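Local coordinates for protein agglutinin (Rhizoctonia solani, PDB 4G9M) that probably binds carbohydrates, as a fungal agglutinin of the ricin-type beta-trefoil lectin family that assembles as a domain-swapped dimer, at residues T32-Y37 / V79-S84; G55-L60 / P89-A94; G66-T71 / T85-L90. All coordinates share one frame; numbering follows the deposited sequence.

Overall arrangement
Contact 3 lies between the other two: its centre is about 10 Å from that of contact 1 and about 12 Å from that of contact 2, whereas contacts 1 and 2 are about 18 Å apart, centre to centre, and lie on opposite sides of the chain's centre. Strand 81-84 of contact 1 runs beside strand 68-71 of contact 3 in one sheet, with probable backbone hydrogen bonds from Tyr68 N to Ser84 O and from Gly70 N to Val82 O, both 2.8 Å. Contacts 2 and 3 share Pro89 and Leu90, and Val69 N lies 2.9 Å from Leu60 O. Each joins segments distant in the chain, and those of contact 1 alternate with those of contacts 2 and 3.

Contact 1 (T32-Y37 / V79-S84); sequences TAIQGY and VNVVGS
Ile34 turns CG1 anti to its carbonyl carbon (chi1 -66°) and CD1 anti to CA (chi2 178°), and the extended branch comes to rest against the backbone of the facing strand, with CD1 3.5 Å from Val82 C. Val81 holds CG1 anti to its own backbone N, and this methyl meets Ile34 CD1 at 4.0 Å. Two backbone hydrogen bonds join the strands beside this apolar contact: Gly83 N gives a short, nearly straight one to Thr32 O (2.7 Å), in the plane of the carbonyl, and Ile34 N gives a longer one to Val81 O (3.1 Å), with the donor tilted 22° from the carbonyl plane. Between them, Ala33 and Val82 form a non-hydrogen-bonded antiparallel pair whose side chains diverge, though Val82 CB still comes within 3.3 Å of Thr32 O. At one end, a water sits 2.7 Å from Ile34 O and 3.0 Å from Asn80 OD1. Thr32 OG1 finds its partner in Ala29 O. Beyond the pair, Ile34 also packs on Leu21, Leu23 and Val69, and Val81 on Val124 and Tyr126. The chemistry is therefore divided: two backbone bonds and one water take up polar groups between the strands, while Ile34 and Val81 join a hydrophobic interior shared by several strands.

Contact 2 (G55-L60 / P89-A94); sequences GNQVTL and PLDIVA
Val58 and Leu90 grip each other through both backbone groups: Val58 N donates to Leu90 O at 2.9 Å and Leu90 N donates to Val58 O at 2.8 Å, a hydrogen-bonded antiparallel pair that is a single bridge, consistent with strand directions about 95° apart. CA-H groups of Gln57 and Pro89 also approach these same two oxygens. Val58 CG2, in the crowded position between backbone N and carbonyl carbon, is placed to meet Leu90 CB and Ile92 CG1, each at 3.8 Å. Farther along, Leu60 and Leu90 meet at about a right angle through their CD1 methyls (3.8 Å). On the other side of the bridge, Gln57 lies alongside Pro89, its OE1 3.5 Å from Pro89 CB. Where the backbones part, a water bridges them, donating to Asn56 O and accepting from Ile92 N at 2.8 Å. In the next shell, Leu49 and Trp51 back Val58, and Phe99 and Ile101 pack on Ile92. Asn129 of the second subunit bonds to Asn56 OD1, and Ile92 and Ala94 make backbone bonds to that subunit. The bridge thus ties the 90-94/99-103 hairpin to strand 58-62 within a beta-trefoil fold, at a place consistent with its domain-swapped dimerisation.

Contact 3 (G66-T71 / T85-L90); sequences GTYVGT and TTAVPL
Val88 and Ala87 make the close part of this contact, fitting against the corner that the chain turns at Val69. Val88 N donates to Val69 O at 2.9 Å, within the carbonyl plane, and this is the direct hydrogen bond between the two segments. Val88 holds CG2 anti to its carbonyl carbon, with CG1 anti to the backbone N (chi1 166°); CG2 comes down on the bare backbone of Gly70, 3.6 Å from Gly70 CA. The same methyl touches Thr71 CG2 at 3.9 Å. Beside it, Ala87 CB lies 3.5 Å from Tyr68 CB and also close to Tyr68 CG and CD2, so the methyl sits at the root of the phenol rather than near its hydroxyl. The reach from Val69 CG1 to Leu90 CD1 is looser, at 4.4 Å.

Two waters add backbone bridges to this fit. One donates to both Val69 O and Val88 O, so Val69 O holds two partners, the amide of Val88 and the water. A second accepts from Thr71 N and donates to Thr86 O at 2.8 Å, linking the two backbones. The solvent side belongs to Thr85 and Thr86, which are exposed, and their CB atoms point away from the opposite segment; Thr85 O is 4.4 Å from Tyr68 CD1. Thr71 OG1 is satisfied by Ser73 O.

The loop 85-90, which carries the chain from strand 81-84 to strand 90-94, is thereby laid over the bend of strand 68-71. Tyr126 of strand 122-128 packs on Val69, Thr71 and Val88 and its hydroxyl is hydrogen-bonded to Gly70 O, while Thr59 of strand 58-62 lies against Tyr68 and Ala87.

Contact 1 (T32-Y37 / V79-S84)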
loop_
_atom_site.group_PDB
_atom_site.type_symbol
_atom_site.label_atom_id
_atom_site.label_comp_id
_atom_site.label_asym_id
_atom_site.label_seq_id
_atom_site.Cartn_x
_atom_site.Cartn_y
_atom_site.Cartn_z
ATOM N N THR B 32 -3.348 -21.825 14.953
ATOM C CA THR B 32 -3.319 -21.026 16.185
ATOM C C THR B 32 -3.943 -19.642 15.967
ATOM O O THR B 32 -3.563 -18.930 15.049
ATOM C CB THR B 32 -1.878 -20.893 16.719
ATOM O OG1 THR B 32 -1.360 -22.200 17.003
ATOM C CG2 THR B 32 -1.836 -20.048 17.998
ATOM N N ALA B 33 -4.922 -19.285 16.801
ATOM C CA ALA B 33 -5.649 -18.027 16.666
ATOM C C ALA B 33 -4.744 -16.805 16.633
ATOM O O ALA B 33 -3.848 -16.679 17.456
ATOM C CB ALA B 33 -6.635 -17.881 17.816
ATOM N N ILE B 34 -4.997 -15.910 15.686
ATOM C CA ILE B 34 -4.424 -14.568 15.721
ATOM C C ILE B 34 -5.547 -13.611 16.163
ATOM O O ILE B 34 -6.704 -13.784 15.789
ATOM C CB ILE B 34 -3.805 -14.190 14.351
ATOM C CG1 ILE B 34 -2.603 -15.098 14.071
ATOM C CG2 ILE B 34 -3.364 -12.740 14.341
ATOM C CD1 ILE B 34 -1.922 -14.858 12.730
ATOM N N GLN B 35 -5.206 -12.627 16.989
ATOM C CA GLN B 35 -6.225 -11.895 17.739
ATOM C C GLN B 35 -5.713 -10.511 18.098
ATOM O O GLN B 35 -4.544 -10.193 17.870
ATOM C CB GLN B 35 -6.550 -12.664 19.029
ATOM C CG GLN B 35 -5.413 -12.636 20.040
ATOM C CD GLN B 35 -5.536 -13.708 21.094
ATOM O OE1 GLN B 35 -6.595 -14.328 21.251
ATOM N NE2 GLN B 35 -4.452 -13.940 21.826
ATOM N N GLY B 36 -6.584 -9.683 18.671
ATOM C CA GLY B 36 -6.145 -8.401 19.197
ATOM C C GLY B 36 -5.801 -8.535 20.667
ATOM O O GLY B 36 -6.464 -9.281 21.389
ATOM N N TYR B 37 -4.754 -7.846 21.117
ATOM C CA TYR B 37 -4.348 -7.933 22.517
ATOM C C TYR B 37 -3.589 -6.665 22.932
ATOM O O TYR B 37 -2.946 -6.024 22.103
ATOM C CB TYR B 37 -3.475 -9.180 22.720
ATOM C CG TYR B 37 -3.455 -9.753 24.138
ATOM C CD1 TYR B 37 -2.697 -9.163 25.136
ATOM C CD2 TYR B 37 -4.188 -10.889 24.461
ATOM C CE1 TYR B 37 -2.665 -9.680 26.421
ATOM C CE2 TYR B 37 -4.169 -11.416 25.752
ATOM C CZ TYR B 37 -3.403 -10.803 26.725
ATOM O OH TYR B 37 -3.354 -11.304 28.013
ATOM N N VAL B 79 -13.905 -15.702 8.364
ATOM C CA VAL B 79 -12.959 -16.792 8.527
ATOM C C VAL B 79 -11.794 -16.323 9.402
ATOM O O VAL B 79 -11.294 -15.217 9.227
ATOM C CB VAL B 79 -12.454 -17.324 7.150
ATOM C CG1 VAL B 79 -11.283 -18.280 7.313
ATOM C CG2 VAL B 79 -13.599 -18.028 6.401
ATOM N N ASN B 80 -11.384 -17.149 10.360
ATOM C CA ASN B 80 -10.294 -16.797 11.259
ATOM C C ASN B 80 -8.940 -16.597 10.581
ATOM O O ASN B 80 -8.506 -17.406 9.757
ATOM C CB ASN B 80 -10.139 -17.850 12.365
ATOM C CG ASN B 80 -11.241 -17.781 13.403
ATOM O OD1 ASN B 80 -11.057 -17.217 14.481
ATOM N ND2 ASN B 80 -12.392 -18.361 13.086
ATOM N N VAL B 81 -8.263 -15.519 10.960
ATOM C CA VAL B 81 -6.848 -15.363 10.665
ATOM C C VAL B 81 -6.078 -16.155 11.722
ATOM O O VAL B 81 -6.340 -16.021 12.913
ATOM C CB VAL B 81 -6.440 -13.886 10.699
ATOM C CG1 VAL B 81 -4.961 -13.731 10.426
ATOM C CG2 VAL B 81 -7.264 -13.108 9.671
ATOM N N VAL B 82 -5.151 -16.997 11.282
ATOM C CA VAL B 82 -4.468 -17.918 12.186
ATOM C C VAL B 82 -3.003 -18.071 11.808
ATOM O O VAL B 82 -2.601 -17.740 10.682
ATOM C CB VAL B 82 -5.105 -19.325 12.158
ATOM C CG1 VAL B 82 -6.569 -19.283 12.636
ATOM C CG2 VAL B 82 -4.981 -19.964 10.763
ATOM N N GLY B 83 -2.204 -18.568 12.750
ATOM C CA GLY B 83 -0.816 -18.900 12.467
ATOM C C GLY B 83 -0.744 -20.185 11.664
ATOM O O GLY B 83 -1.414 -21.165 11.990
ATOM N N SER B 84 0.077 -20.196 10.617
ATOM C CA SER B 84 0.080 -21.323 9.681
ATOM C C SER B 84 1.467 -21.529 9.096
ATOM O O SER B 84 2.245 -20.582 8.986
ATOM C CB SER B 84 -0.905 -21.060 8.539
ATOM O OG SER B 84 -0.992 -22.167 7.647
HETATM O O HOH W 1 -8.807 -15.356 15.112
#

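Contact 2 (G55-L60 / P89-A94)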
loop_
_atom_site.group_PDB
_atom_site.type_symbol
_atom_site.label_atom_id
_atom_site.label_comp_id
_atom_site.label_asym_id
_atom_site.label_seq_id
_atom_site.Cartn_x
_atom_site.Cartn_y
_atom_site.Cartn_z
ATOM N N GLY B 55 5.382 -9.921 -7.547
ATOM C CA GLY B 55 4.710 -8.641 -7.545
ATOM C C GLY B 55 5.110 -7.821 -6.335
ATOM O O GLY B 55 6.279 -7.802 -5.942
ATOM N N ASN B 56 4.127 -7.127 -5.758
ATOM C CA ASN B 56 4.325 -6.384 -4.526
ATOM C C ASN B 56 3.911 -7.197 -3.303
ATOM O O ASN B 56 3.746 -6.639 -2.231
ATOM C CB ASN B 56 3.541 -5.068 -4.532
ATOM C CG ASN B 56 3.811 -4.233 -5.767
ATOM O OD1 ASN B 56 2.884 -3.790 -6.436
ATOM N ND2 ASN B 56 5.080 -4.028 -6.081
ATOM N N GLN B 57 3.758 -8.512 -3.462
ATOM C CA GLN B 57 3.223 -9.340 -2.378
ATOM C C GLN B 57 4.210 -9.584 -1.242
ATOM O O GLN B 57 5.411 -9.723 -1.473
ATOM C CB GLN B 57 2.706 -10.673 -2.918
ATOM C CG GLN B 57 1.667 -10.480 -3.996
ATOM C CD GLN B 57 1.105 -11.777 -4.516
ATOM O OE1 GLN B 57 1.354 -12.846 -3.954
ATOM N NE2 GLN B 57 0.328 -11.693 -5.587
ATOM N N VAL B 58 3.680 -9.642 -0.021
ATOM C CA VAL B 58 4.459 -9.874 1.184
ATOM C C VAL B 58 3.877 -11.013 1.998
ATOM O O VAL B 58 2.768 -11.502 1.722
ATOM C CB VAL B 58 4.491 -8.626 2.118
ATOM C CG1 VAL B 58 5.026 -7.428 1.373
ATOM C CG2 VAL B 58 3.083 -8.320 2.675
ATOM N N THR B 59 4.635 -11.441 3.003
ATOM C CA THR B 59 4.099 -12.283 4.062
ATOM C C THR B 59 4.411 -11.634 5.397
ATOM O O THR B 59 5.303 -10.773 5.485
ATOM C CB THR B 59 4.685 -13.695 4.047
ATOM O OG1 THR B 59 6.111 -13.617 4.153
ATOM C CG2 THR B 59 4.320 -14.434 2.768
ATOM N N LEU B 60 3.680 -12.047 6.429
ATOM C CA LEU B 60 3.960 -11.622 7.795
ATOM C C LEU B 60 4.251 -12.862 8.609
ATOM O O LEU B 60 3.422 -13.772 8.662
ATOM C CB LEU B 60 2.754 -10.869 8.377
ATOM C CG LEU B 60 2.503 -9.471 7.816
ATOM C CD1 LEU B 60 1.228 -8.903 8.436
ATOM C CD2 LEU B 60 3.705 -8.556 8.108
ATOM N N PRO B 89 -0.425 -14.843 1.163
ATOM C CA PRO B 89 0.274 -13.650 0.668
ATOM C C PRO B 89 -0.604 -12.404 0.756
ATOM O O PRO B 89 -1.816 -12.489 0.540
ATOM C CB PRO B 89 0.583 -14.006 -0.794
ATOM C CG PRO B 89 -0.547 -14.972 -1.176
ATOM C CD PRO B 89 -0.749 -15.791 0.074
ATOM N N LEU B 90 0.012 -11.264 1.073
ATOM C CA LEU B 90 -0.709 -10.027 1.384
ATOM C C LEU B 90 -0.208 -8.871 0.520
ATOM O O LEU B 90 0.864 -8.953 -0.086
ATOM C CB LEU B 90 -0.522 -9.652 2.865
ATOM C CG LEU B 90 -0.774 -10.776 3.878
ATOM C CD1 LEU B 90 -0.198 -10.418 5.247
ATOM C CD2 LEU B 90 -2.257 -11.069 3.978
ATOM N N ASP B 91 -1.006 -7.808 0.473
ATOM C CA ASP B 91 -0.634 -6.528 -0.119
ATOM C C ASP B 91 -0.845 -5.508 0.984
ATOM O O ASP B 91 -1.896 -5.510 1.630
ATOM C CB ASP B 91 -1.577 -6.167 -1.264
ATOM C CG ASP B 91 -1.203 -6.821 -2.585
ATOM O OD1 ASP B 91 0.004 -7.113 -2.816
ATOM O OD2 ASP B 91 -2.123 -6.978 -3.428
ATOM N N ILE B 92 0.135 -4.638 1.220
ATOM C CA ILE B 92 -0.016 -3.616 2.252
ATOM C C ILE B 92 -0.401 -2.306 1.551
ATOM O O ILE B 92 0.391 -1.756 0.783
ATOM C CB ILE B 92 1.294 -3.437 3.059
ATOM C CG1 ILE B 92 1.839 -4.798 3.521
ATOM C CG2 ILE B 92 1.049 -2.554 4.267
ATOM C CD1 ILE B 92 0.805 -5.631 4.312
ATOM N N VAL B 93 -1.614 -1.824 1.807
ATOM C CA VAL B 93 -2.198 -0.708 1.049
ATOM C C VAL B 93 -2.354 0.521 1.937
ATOM O O VAL B 93 -2.992 0.451 2.984
ATOM C CB VAL B 93 -3.611 -1.089 0.490
ATOM C CG1 VAL B 93 -4.123 -0.019 -0.433
ATOM C CG2 VAL B 93 -3.563 -2.439 -0.239
ATOM N N ALA B 94 -1.764 1.646 1.535
ATOM C CA ALA B 94 -1.895 2.887 2.314
ATOM C C ALA B 94 -3.351 3.300 2.568
ATOM O O ALA B 94 -4.155 3.390 1.644
ATOM C CB ALA B 94 -1.132 4.025 1.634
HETATM O O HOH W 2 2.419 -4.818 -0.386
#

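Contact 3 (G66-T71 / T85-L90)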
loop_
_atom_site.group_PDB
_atom_site.type_symbol
_atom_site.label_atom_id
_atom_site.label_comp_id
_atom_site.label_asym_id
_atom_site.label_seq_id
_atom_site.Cartn_x
_atom_site.Cartn_y
_atom_site.Cartn_z
ATOM N N GLY B 66 7.588 -18.564 14.332
ATOM C CA GLY B 66 8.116 -18.858 13.009
ATOM C C GLY B 66 7.037 -19.182 11.985
ATOM O O GLY B 66 7.331 -19.470 10.824
ATOM N N THR B 67 5.776 -19.156 12.405
ATOM C CA THR B 67 4.685 -19.402 11.471
ATOM C C THR B 67 4.154 -18.091 10.905
ATOM O O THR B 67 4.505 -17.004 11.379
ATOM C CB THR B 67 3.550 -20.221 12.096
ATOM O OG1 THR B 67 3.051 -19.566 13.270
ATOM C CG2 THR B 67 4.041 -21.610 12.464
ATOM N N TYR B 68 3.304 -18.201 9.895
ATOM C CA TYR B 68 2.888 -17.042 9.133
ATOM C C TYR B 68 1.429 -16.692 9.344
ATOM O O TYR B 68 0.611 -17.539 9.728
ATOM C CB TYR B 68 3.102 -17.309 7.647
ATOM C CG TYR B 68 4.543 -17.499 7.255
ATOM C CD1 TYR B 68 5.163 -18.736 7.393
ATOM C CD2 TYR B 68 5.307 -16.425 6.774
ATOM C CE1 TYR B 68 6.494 -18.914 7.033
ATOM C CE2 TYR B 68 6.646 -16.599 6.417
ATOM C CZ TYR B 68 7.226 -17.837 6.545
ATOM O OH TYR B 68 8.550 -18.014 6.192
ATOM N N VAL B 69 1.093 -15.441 9.051
ATOM C CA VAL B 69 -0.316 -15.051 8.955
ATOM C C VAL B 69 -0.957 -15.866 7.850
ATOM O O VAL B 69 -0.540 -15.797 6.693
ATOM C CB VAL B 69 -0.469 -13.558 8.636
ATOM C CG1 VAL B 69 -1.904 -13.228 8.159
ATOM C CG2 VAL B 69 -0.087 -12.739 9.866
ATOM N N GLY B 70 -1.969 -16.641 8.219
ATOM C CA GLY B 70 -2.622 -17.527 7.282
ATOM C C GLY B 70 -4.101 -17.587 7.562
ATOM O O GLY B 70 -4.688 -16.649 8.124
ATOM N N THR B 71 -4.720 -18.691 7.168
ATOM C CA THR B 71 -6.168 -18.811 7.302
ATOM C C THR B 71 -6.603 -20.192 7.795
ATOM O O THR B 71 -5.946 -21.197 7.537
ATOM C CB THR B 71 -6.878 -18.452 5.976
ATOM O OG1 THR B 71 -8.306 -18.471 6.151
ATOM C CG2 THR B 71 -6.479 -19.424 4.882
ATOM N N THR B 85 1.770 -22.765 8.712
ATOM C CA THR B 85 3.015 -23.061 8.009
ATOM C C THR B 85 2.816 -22.615 6.545
ATOM O O THR B 85 3.761 -22.561 5.756
ATOM C CB THR B 85 3.355 -24.571 8.104
ATOM O OG1 THR B 85 3.249 -25.000 9.468
ATOM C CG2 THR B 85 4.756 -24.848 7.682
ATOM N N THR B 86 1.567 -22.313 6.197
ATOM C CA THR B 86 1.239 -21.761 4.883
ATOM C C THR B 86 0.806 -20.301 4.974
ATOM O O THR B 86 -0.305 -19.987 5.421
ATOM C CB THR B 86 0.112 -22.563 4.192
ATOM O OG1 THR B 86 0.451 -23.951 4.173
ATOM C CG2 THR B 86 -0.066 -22.072 2.743
ATOM N N ALA B 87 1.681 -19.396 4.545
ATOM C CA ALA B 87 1.352 -17.988 4.540
ATOM C C ALA B 87 0.249 -17.672 3.540
ATOM O O ALA B 87 0.240 -18.188 2.424
ATOM C CB ALA B 87 2.591 -17.157 4.194
ATOM N N VAL B 88 -0.682 -16.819 3.945
ATOM C CA VAL B 88 -1.506 -16.138 2.967
ATOM C C VAL B 88 -0.731 -14.909 2.474
ATOM O O VAL B 88 -0.389 -14.031 3.274
ATOM C CB VAL B 88 -2.845 -15.698 3.588
ATOM C CG1 VAL B 88 -3.570 -14.691 2.684
ATOM C CG2 VAL B 88 -3.721 -16.915 3.863
ATOM N N PRO B 89 -0.425 -14.843 1.163
ATOM C CA PRO B 89 0.274 -13.650 0.668
ATOM C C PRO B 89 -0.604 -12.404 0.756
ATOM O O PRO B 89 -1.816 -12.489 0.540
ATOM C CB PRO B 89 0.583 -14.006 -0.794
ATOM C CG PRO B 89 -0.547 -14.972 -1.176
ATOM C CD PRO B 89 -0.749 -15.791 0.074
ATOM N N LEU B 90 0.012 -11.264 1.073
ATOM C CA LEU B 90 -0.709 -10.027 1.384
ATOM C C LEU B 90 -0.208 -8.871 0.520
ATOM O O LEU B 90 0.864 -8.953 -0.086
ATOM C CB LEU B 90 -0.522 -9.652 2.865
ATOM C CG LEU B 90 -0.774 -10.776 3.878
ATOM C CD1 LEU B 90 -0.198 -10.418 5.247
ATOM C CD2 LEU B 90 -2.257 -11.069 3.978
HETATM O O HOH W 3 1.347 -13.901 5.509
HETATM O O HOH W 4 -3.052 -20.537 5.495
#